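PDB 7LPO: cytoplasmic protein from Cryptococcus neoformans var. grubii serotype A, which probably hydrolyses steryl beta-glucosides, releasing sterol and glucose, as a sterylglucosidase of glycoside hydrolase family 5. Local coordinates for residues 146-149 with 150-153; 206-209 with 210-214; 373-376 with 377-380; 501-504 with 505-509. All coordinates share one frame; numbering follows the deposited sequence.

Contact 1 (146-149 with 150-153)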
loop_
_atom_site.group_PDB
_atom_site.type_symbol
_atom_site.label_atom_id
_atom_site.label_comp_id
_atom_site.label_asym_id
_atom_site.label_seq_id
_atom_site.Cartn_x
_atom_site.Cartn_y
_atom_site.Cartn_z
ATOM N N VAL A 146 8.140 -6.156 -3.945
ATOM C CA VAL A 146 9.370 -6.923 -4.131
ATOM C C VAL A 146 10.017 -6.595 -5.471
ATOM O O VAL A 146 10.409 -7.491 -6.232
ATOM C CB VAL A 146 9.117 -8.435 -3.963
ATOM C CG1 VAL A 146 8.741 -8.726 -2.511
ATOM C CG2 VAL A 146 8.027 -8.936 -4.868
ATOM N N TRP A 147 10.142 -5.291 -5.720
ATOM C CA TRP A 147 10.837 -4.651 -6.836
ATOM C C TRP A 147 10.071 -4.679 -8.152
ATOM O O TRP A 147 9.929 -3.628 -8.789
ATOM C CB TRP A 147 12.227 -5.254 -7.072
ATOM C CG TRP A 147 12.967 -4.524 -8.180
ATOM C CD1 TRP A 147 13.220 -4.986 -9.432
ATOM C CD2 TRP A 147 13.495 -3.190 -8.134
ATOM N NE1 TRP A 147 13.877 -4.032 -10.169
ATOM C CE2 TRP A 147 14.057 -2.920 -9.396
ATOM C CE3 TRP A 147 13.535 -2.196 -7.151
ATOM C CZ2 TRP A 147 14.665 -1.703 -9.698
ATOM C CZ3 TRP A 147 14.148 -0.997 -7.446
ATOM C CH2 TRP A 147 14.704 -0.756 -8.711
ATOM N N SER A 148 9.591 -5.849 -8.577
ATOM C CA SER A 148 8.973 -5.962 -9.896
ATOM C C SER A 148 8.218 -7.276 -10.024
ATOM O O SER A 148 8.423 -8.201 -9.240
ATOM C CB SER A 148 10.023 -5.876 -11.009
ATOM O OG SER A 148 10.930 -6.961 -10.917
ATOM N N ARG A 149 7.358 -7.352 -11.048
ATOM C CA ARG A 149 6.703 -8.622 -11.375
ATOM C C ARG A 149 7.725 -9.727 -11.624
ATOM O O ARG A 149 7.506 -10.889 -11.264
ATOM C CB ARG A 149 5.828 -8.479 -12.621
ATOM C CG ARG A 149 4.631 -7.578 -12.494
ATOM C CD ARG A 149 3.703 -7.726 -13.703
ATOM N NE ARG A 149 4.330 -7.333 -14.971
ATOM C CZ ARG A 149 4.311 -8.067 -16.083
ATOM N NH1 ARG A 149 3.710 -9.246 -16.101
ATOM N NH2 ARG A 149 4.893 -7.618 -17.187
ATOM N N PHE A 150 8.838 -9.385 -12.266
ATOM C CA PHE A 150 9.869 -10.352 -12.635
ATOM C C PHE A 150 10.673 -10.833 -11.441
ATOM O O PHE A 150 11.425 -11.800 -11.584
ATOM C CB PHE A 150 10.736 -9.697 -13.715
ATOM C CG PHE A 150 9.903 -8.937 -14.718
ATOM C CD1 PHE A 150 9.131 -9.618 -15.645
ATOM C CD2 PHE A 150 9.811 -7.561 -14.664
ATOM C CE1 PHE A 150 8.325 -8.949 -16.516
ATOM C CE2 PHE A 150 8.998 -6.879 -15.537
ATOM C CZ PHE A 150 8.250 -7.572 -16.465
ATOM N N THR A 151 10.500 -10.212 -10.269
ATOM C CA THR A 151 11.127 -10.672 -9.039
ATOM C C THR A 151 10.088 -11.002 -7.973
ATOM O O THR A 151 10.417 -11.044 -6.783
ATOM C CB THR A 151 12.137 -9.647 -8.519
ATOM O OG1 THR A 151 11.594 -8.327 -8.580
ATOM C CG2 THR A 151 13.389 -9.682 -9.378
ATOM N N GLY A 152 8.842 -11.241 -8.384
ATOM C CA GLY A 152 7.828 -11.843 -7.531
ATOM C C GLY A 152 6.623 -10.979 -7.234
ATOM O O GLY A 152 5.771 -11.400 -6.434
ATOM N N GLY A 153 6.510 -9.782 -7.812
ATOM C CA GLY A 153 5.493 -8.846 -7.375
ATOM C C GLY A 153 4.974 -7.875 -8.413
ATOM O O GLY A 153 4.148 -8.231 -9.259
#
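T151 and V146 illustrate how one hydroxyl can tie a loop to itself. From CB of T151, 3.6 Å from V146 O, the side chain branches. OG1 sits between the backbone N and the carbonyl carbon (chi1 45°), which turns it inward to donate to V146 O at 2.8 Å, in the plane of that carbonyl. The same T151 OG1 accepts from S148 OG, also at 2.8 Å, and lies in plane at the edge of the W147 ring. The other branch, T151 CG2, comes no closer than 4.0 Å to S148 OG. Backbone bonds complete the turn: S148 O receives T151 N and G153 N from opposite faces of its plane, while G152 N reaches R149 O at 3.2 Å. Next to this turn V146 CG2 packs on the peptide joining G152 and G153, 3.4 Å from G153 N. Farther along, R149 NH2 approaches F150 CZ to 3.4 Å, with guanidinium and ring planes 64° apart; that same nitrogen forms a salt bridge with E106. All this is buried in the loop after strand 137-143, between helix 206-221, touched by W147 and T151, and helices 159-163 and 61-66, both touched by F150.

Contact 2 (206-209 with 210-214)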
loop_
_atom_site.group_PDB
_atom_site.type_symbol
_atom_site.label_atom_id
_atom_site.label_comp_id
_atom_site.label_asym_id
_atom_site.label_seq_id
_atom_site.Cartn_x
_atom_site.Cartn_y
_atom_site.Cartn_z
ATOM N N LEU A 206 17.772 -13.359 -2.768
ATOM C CA LEU A 206 18.992 -12.732 -3.276
ATOM C C LEU A 206 18.715 -11.604 -4.269
ATOM O O LEU A 206 19.423 -10.589 -4.278
ATOM C CB LEU A 206 19.880 -13.801 -3.913
ATOM C CG LEU A 206 21.143 -13.307 -4.626
ATOM C CD1 LEU A 206 21.989 -12.516 -3.654
ATOM C CD2 LEU A 206 21.961 -14.452 -5.224
ATOM N N ALA A 207 17.714 -11.759 -5.130
ATOM C CA ALA A 207 17.503 -10.734 -6.148
ATOM C C ALA A 207 17.105 -9.408 -5.508
ATOM O O ALA A 207 17.713 -8.364 -5.779
ATOM C CB ALA A 207 16.448 -11.193 -7.156
ATOM N N ASN A 208 16.061 -9.426 -4.678
ATOM C CA ASN A 208 15.658 -8.212 -3.978
ATOM C C ASN A 208 16.766 -7.716 -3.055
ATOM O O ASN A 208 16.946 -6.504 -2.883
ATOM C CB ASN A 208 14.386 -8.461 -3.165
ATOM C CG ASN A 208 13.125 -8.144 -3.936
ATOM O OD1 ASN A 208 12.518 -7.092 -3.742
ATOM N ND2 ASN A 208 12.714 -9.065 -4.813
ATOM N N GLN A 209 17.481 -8.642 -2.402
ATOM C CA GLN A 209 18.538 -8.231 -1.483
ATOM C C GLN A 209 19.616 -7.456 -2.227
ATOM O O GLN A 209 20.176 -6.487 -1.704
ATOM C CB GLN A 209 19.139 -9.451 -0.780
ATOM C CG GLN A 209 18.301 -9.975 0.363
ATOM C CD GLN A 209 18.736 -11.349 0.831
ATOM O OE1 GLN A 209 19.150 -12.200 0.031
ATOM N NE2 GLN A 209 18.645 -11.578 2.134
ATOM N N THR A 210 19.901 -7.854 -3.463
ATOM C CA THR A 210 20.884 -7.139 -4.265
ATOM C C THR A 210 20.301 -5.845 -4.804
ATOM O O THR A 210 20.889 -4.771 -4.635
ATOM C CB THR A 210 21.365 -8.024 -5.416
ATOM O OG1 THR A 210 21.996 -9.186 -4.878
ATOM C CG2 THR A 210 22.354 -7.273 -6.305
ATOM N N ILE A 211 19.132 -5.934 -5.440
ATOM C CA ILE A 211 18.618 -4.813 -6.214
ATOM C C ILE A 211 18.316 -3.632 -5.309
ATOM O O ILE A 211 18.617 -2.484 -5.652
ATOM C CB ILE A 211 17.379 -5.246 -7.019
ATOM C CG1 ILE A 211 17.793 -6.190 -8.143
ATOM C CG2 ILE A 211 16.668 -4.028 -7.603
ATOM C CD1 ILE A 211 16.633 -6.969 -8.759
ATOM N N TRP A 212 17.709 -3.890 -4.144
ATOM C CA TRP A 212 17.390 -2.805 -3.227
ATOM C C TRP A 212 18.646 -2.183 -2.628
ATOM O O TRP A 212 18.664 -0.980 -2.360
ATOM C CB TRP A 212 16.464 -3.314 -2.126
ATOM C CG TRP A 212 15.058 -3.500 -2.564
ATOM C CD1 TRP A 212 14.384 -4.675 -2.652
ATOM C CD2 TRP A 212 14.146 -2.475 -2.988
ATOM N NE1 TRP A 212 13.100 -4.449 -3.096
ATOM C CE2 TRP A 212 12.931 -3.107 -3.313
ATOM C CE3 TRP A 212 14.240 -1.085 -3.123
ATOM C CZ2 TRP A 212 11.812 -2.402 -3.755
ATOM C CZ3 TRP A 212 13.129 -0.385 -3.558
ATOM C CH2 TRP A 212 11.929 -1.046 -3.873
ATOM N N THR A 213 19.698 -2.974 -2.406
ATOM C CA THR A 213 20.960 -2.405 -1.940
ATOM C C THR A 213 21.559 -1.485 -3.003
ATOM O O THR A 213 22.086 -0.410 -2.684
ATOM C CB THR A 213 21.934 -3.529 -1.577
ATOM O OG1 THR A 213 21.369 -4.372 -0.568
ATOM C CG2 THR A 213 23.247 -2.985 -1.049
ATOM N N PHE A 214 21.478 -1.897 -4.275
ATOM C CA PHE A 214 21.846 -1.025 -5.386
ATOM C C PHE A 214 21.032 0.266 -5.349
ATOM O O PHE A 214 21.586 1.370 -5.336
ATOM C CB PHE A 214 21.622 -1.755 -6.724
ATOM C CG PHE A 214 22.656 -2.808 -7.063
ATOM C CD1 PHE A 214 23.818 -2.956 -6.332
ATOM C CD2 PHE A 214 22.460 -3.644 -8.158
ATOM C CE1 PHE A 214 24.774 -3.915 -6.689
ATOM C CE2 PHE A 214 23.408 -4.613 -8.509
ATOM C CZ PHE A 214 24.560 -4.747 -7.776
#
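N208 and W212, one turn apart, lie side by side and point the same way, so that N208 OD1 accepts from W212 NE1 at 2.8 Å. The bond is bent, with an angle of 132° at the hydrogen, and the amide is turned 38° from the indole plane. The other half of this amide, ND2, is given to V146 O in a neighbouring loop, which fixes its flip. On other faces of the helix two threonines bond back tightly to the backbone. With OG1 beside its own backbone N (chi1 -62°), T210 donates to L206 O at 3.0 Å; T210 N meets the same oxygen from the opposite face of the carbonyl plane. At T213 the hydroxyl alone bonds to Q209 O, at 2.7 Å and almost in line with the C=O bond. Each hydroxyl has a second partner too, W368 NE1 for T210 and L276 N for T213. Looser relations hold at A207, whose side chain comes no nearer than 4.5 Å, and at Q209, which touches through CB, 3.2 Å from T210 N, and is extended beyond CG; both are buried. Threonine hydroxyls returned to the carbonyl four residues back are a classic feature of alpha-helices, and here they recur along the start of helix 206-221.

Contact 3 (373-376 with 377-380)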
loop_
_atom_site.group_PDB
_atom_site.type_symbol
_atom_site.label_atom_id
_atom_site.label_comp_id
_atom_site.label_asym_id
_atom_site.label_seq_id
_atom_site.Cartn_x
_atom_site.Cartn_y
_atom_site.Cartn_z
ATOM N N VAL A 373 32.982 -9.319 -0.057
ATOM C CA VAL A 373 32.124 -9.784 1.028
ATOM C C VAL A 373 32.407 -11.245 1.344
ATOM O O VAL A 373 32.417 -11.644 2.515
ATOM C CB VAL A 373 30.643 -9.557 0.671
ATOM C CG1 VAL A 373 29.720 -10.186 1.726
ATOM C CG2 VAL A 373 30.368 -8.066 0.529
ATOM N N TRP A 374 32.616 -12.073 0.319
ATOM C CA TRP A 374 32.913 -13.479 0.541
ATOM C C TRP A 374 33.833 -13.990 -0.555
ATOM O O TRP A 374 34.012 -13.355 -1.595
ATOM C CB TRP A 374 31.635 -14.323 0.621
ATOM C CG TRP A 374 30.805 -14.414 -0.618
ATOM C CD1 TRP A 374 30.118 -13.401 -1.223
ATOM C CD2 TRP A 374 30.534 -15.595 -1.391
ATOM N NE1 TRP A 374 29.447 -13.876 -2.324
ATOM C CE2 TRP A 374 29.681 -15.219 -2.447
ATOM C CE3 TRP A 374 30.925 -16.932 -1.287
ATOM C CZ2 TRP A 374 29.218 -16.127 -3.393
ATOM C CZ3 TRP A 374 30.469 -17.831 -2.233
ATOM C CH2 TRP A 374 29.625 -17.424 -3.273
ATOM N N GLU A 375 34.404 -15.163 -0.305
ATOM C CA GLU A 375 35.366 -15.797 -1.197
ATOM C C GLU A 375 34.725 -17.020 -1.835
ATOM O O GLU A 375 34.392 -17.982 -1.135
ATOM C CB GLU A 375 36.629 -16.197 -0.436
ATOM C CG GLU A 375 37.691 -16.825 -1.323
ATOM C CD GLU A 375 38.962 -17.159 -0.568
ATOM O OE1 GLU A 375 38.886 -17.401 0.655
ATOM O OE2 GLU A 375 40.039 -17.181 -1.204
ATOM N N ILE A 376 34.598 -16.997 -3.165
ATOM C CA ILE A 376 33.867 -18.044 -3.874
ATOM C C ILE A 376 34.599 -19.382 -3.803
ATOM O O ILE A 376 33.965 -20.440 -3.699
ATOM C CB ILE A 376 33.621 -17.619 -5.335
ATOM C CG1 ILE A 376 32.508 -16.566 -5.400
ATOM C CG2 ILE A 376 33.275 -18.828 -6.188
ATOM C CD1 ILE A 376 32.428 -15.842 -6.722
ATOM N N ALA A 377 35.932 -19.369 -3.875
ATOM C CA ALA A 377 36.671 -20.629 -3.921
ATOM C C ALA A 377 36.455 -21.444 -2.650
ATOM O O ALA A 377 36.290 -22.669 -2.707
ATOM C CB ALA A 377 38.164 -20.364 -4.140
ATOM N N THR A 378 36.439 -20.780 -1.497
ATOM C CA THR A 378 36.296 -21.445 -0.211
ATOM C C THR A 378 34.926 -21.262 0.429
ATOM O O THR A 378 34.654 -21.903 1.450
ATOM C CB THR A 378 37.360 -20.924 0.766
ATOM O OG1 THR A 378 37.145 -19.525 0.996
ATOM C CG2 THR A 378 38.747 -21.127 0.207
ATOM N N SER A 379 34.062 -20.416 -0.132
ATOM C CA SER A 379 32.740 -20.114 0.423
ATOM C C SER A 379 32.831 -19.441 1.788
ATOM O O SER A 379 31.884 -19.500 2.584
ATOM C CB SER A 379 31.871 -21.372 0.516
ATOM O OG SER A 379 31.783 -22.019 -0.743
ATOM N N THR A 380 33.952 -18.788 2.070
ATOM C CA THR A 380 34.170 -18.165 3.364
ATOM C C THR A 380 33.575 -16.764 3.370
ATOM O O THR A 380 33.838 -15.963 2.467
ATOM C CB THR A 380 35.663 -18.109 3.692
ATOM O OG1 THR A 380 36.204 -19.434 3.670
ATOM C CG2 THR A 380 35.882 -17.504 5.064
#
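The first two torsions of E375 are extended (chi1 -178°), and T378 holds OG1 between its backbone N and carbonyl carbon (chi1 63°); together they bring hydroxyl and carboxylate to one spot. T378 OG1 donates to E375 OE1 at 2.8 Å, approaching from well above the carboxylate plane, and the two side chains run at a slant to each other. In the backbone the chain turns back on itself. E375 N is bonded to T380 O at 2.9 Å and nearly straight, at 160°, whereas the return bonds to E375 O, from S379 N and T380 N, are weak. The chain reverses through the four residues 376 to 379, the last of which, S379, takes the left-handed helical conformation. The other flank belongs to W374: its CB lies 3.3 Å from T380 O, the edge of its indole meets S379 CA at 4.0 Å, near the ring plane, and I376 CG1 lies 3.7 Å above one face of the ring, toward its rim. W374 also packs on helix 299-306, where R304 binds S379 O. The chemistry implies a surface turn closed at its base by one sound backbone bond, reinforced by a hydroxyl-carboxylate bond and tied to the body of the protein by W374 and R304.

Contact 4 (501-504 with 505-509)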
loop_
_atom_site.group_PDB
_atom_site.type_symbol
_atom_site.label_atom_id
_atom_site.label_comp_id
_atom_site.label_asym_id
_atom_site.label_seq_id
_atom_site.Cartn_x
_atom_site.Cartn_y
_atom_site.Cartn_z
ATOM N N LEU A 501 -3.127 1.245 15.862
ATOM C CA LEU A 501 -3.268 2.391 14.972
ATOM C C LEU A 501 -2.948 3.696 15.698
ATOM O O LEU A 501 -2.481 4.653 15.076
ATOM C CB LEU A 501 -4.681 2.442 14.390
ATOM C CG LEU A 501 -4.995 1.625 13.135
ATOM C CD1 LEU A 501 -4.169 2.122 11.974
ATOM C CD2 LEU A 501 -4.752 0.138 13.373
ATOM N N ALA A 502 -3.197 3.756 17.007
ATOM C CA ALA A 502 -2.871 4.959 17.764
ATOM C C ALA A 502 -1.366 5.181 17.825
ATOM O O ALA A 502 -0.912 6.328 17.864
ATOM C CB ALA A 502 -3.449 4.868 19.180
ATOM N N VAL A 503 -0.580 4.100 17.833
ATOM C CA VAL A 503 0.875 4.236 17.843
ATOM C C VAL A 503 1.357 4.888 16.553
ATOM O O VAL A 503 2.251 5.743 16.564
ATOM C CB VAL A 503 1.532 2.858 18.060
ATOM C CG1 VAL A 503 3.025 2.908 17.748
ATOM C CG2 VAL A 503 1.291 2.371 19.489
ATOM N N LEU A 504 0.773 4.500 15.420
ATOM C CA LEU A 504 1.184 5.090 14.153
ATOM C C LEU A 504 0.793 6.555 14.081
ATOM O O LEU A 504 1.550 7.380 13.556
ATOM C CB LEU A 504 0.565 4.326 12.986
ATOM C CG LEU A 504 1.017 2.891 12.746
ATOM C CD1 LEU A 504 0.312 2.385 11.485
ATOM C CD2 LEU A 504 2.507 2.793 12.604
ATOM N N LYS A 505 -0.403 6.895 14.571
ATOM C CA LYS A 505 -0.787 8.299 14.656
ATOM C C LYS A 505 0.236 9.083 15.468
ATOM O O LYS A 505 0.612 10.202 15.099
ATOM C CB LYS A 505 -2.183 8.419 15.274
ATOM C CG LYS A 505 -3.004 9.597 14.769
ATOM C CD LYS A 505 -4.419 9.578 15.371
ATOM C CE LYS A 505 -5.148 10.899 15.160
ATOM N NZ LYS A 505 -6.117 11.201 16.268
ATOM N N GLN A 506 0.726 8.489 16.558
ATOM C CA GLN A 506 1.652 9.190 17.439
ATOM C C GLN A 506 3.020 9.380 16.791
ATOM O O GLN A 506 3.677 10.394 17.040
ATOM C CB GLN A 506 1.776 8.427 18.757
ATOM C CG GLN A 506 2.582 9.138 19.833
ATOM C CD GLN A 506 1.898 10.386 20.361
ATOM O OE1 GLN A 506 0.671 10.483 20.371
ATOM N NE2 GLN A 506 2.698 11.358 20.793
ATOM N N ASP A 507 3.461 8.433 15.956
ATOM C CA ASP A 507 4.706 8.624 15.214
ATOM C C ASP A 507 4.704 9.951 14.467
ATOM O O ASP A 507 5.746 10.604 14.328
ATOM C CB ASP A 507 4.914 7.494 14.198
ATOM C CG ASP A 507 5.298 6.176 14.837
ATOM O OD1 ASP A 507 5.547 6.136 16.061
ATOM O OD2 ASP A 507 5.347 5.177 14.094
ATOM N N THR A 508 3.545 10.351 13.944
ATOM C CA THR A 508 3.484 11.551 13.124
ATOM C C THR A 508 3.829 12.790 13.939
ATOM O O THR A 508 4.724 13.561 13.570
ATOM C CB THR A 508 2.099 11.689 12.499
ATOM O OG1 THR A 508 1.785 10.499 11.766
ATOM C CG2 THR A 508 2.072 12.908 11.576
ATOM N N ILE A 509 3.138 12.990 15.065
ATOM C CA ILE A 509 3.345 14.203 15.848
ATOM C C ILE A 509 4.683 14.161 16.578
ATOM O O ILE A 509 5.316 15.202 16.784
ATOM C CB ILE A 509 2.166 14.406 16.817
ATOM C CG1 ILE A 509 2.196 15.824 17.381
ATOM C CG2 ILE A 509 2.206 13.371 17.933
ATOM C CD1 ILE A 509 0.939 16.222 18.088
HETATM O O HOH W 1 2.673 7.670 11.139
#
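L504 and T508 share a water across one turn of helix: the water donates to L504 O at 2.7 Å and is hydrogen-bonded to T508 OG1 at 3.0 Å. The hydroxyl stands beside its own backbone N (chi1 -55°), which sends it back toward the L504 carbonyl, yet OG1 stays 3.6 Å from that oxygen, and the water spans the difference. T508 N instead bonds to K505 O, three residues back, at 3.2 Å. The preceding turn is regular, with K505, Q506 and D507 each donating to the carbonyl four residues earlier. The D507 side chain crosses that of L504 at a slant, its OD2 4.0 Å from L504 CD2. Its OD1 comes within 3.4 Å of V503 O, although both are acceptors; this should be offset by the partners beyond the turn, since OD2 forms a salt bridge with R476 and OD1 a hydrogen bond with Q434. K505 leads away to N564, and T508 OG1 is also bonded to T517. A water inserted between helix carbonyl and side chain one turn on is a known local variation of the alpha-helix. Helix 490-512 precedes strand 518-522, consistent with the alternating helices and strands of a family 5 barrel.

How the contacts relate
From the N terminus the four contacts follow in series; none nests in or crosses another. Contact 1 closes a turn in the loop after strand 137-143, and contact 2 lies at the start of helix 206-221. These two touch: N208 of contact 2 joins the loop of contact 1, and W147 packs on I211. Contact 3 closes a small surface hairpin, its nearest atoms about 8 Å from contact 2; helix 367-370 lies between, with W368 reached by T210 and T213 and by V373. Contact 4, within helix 490-512, stands apart, its centre about 30 Å from those of contacts 1 and 2, and about 45 Å from that of contact 3.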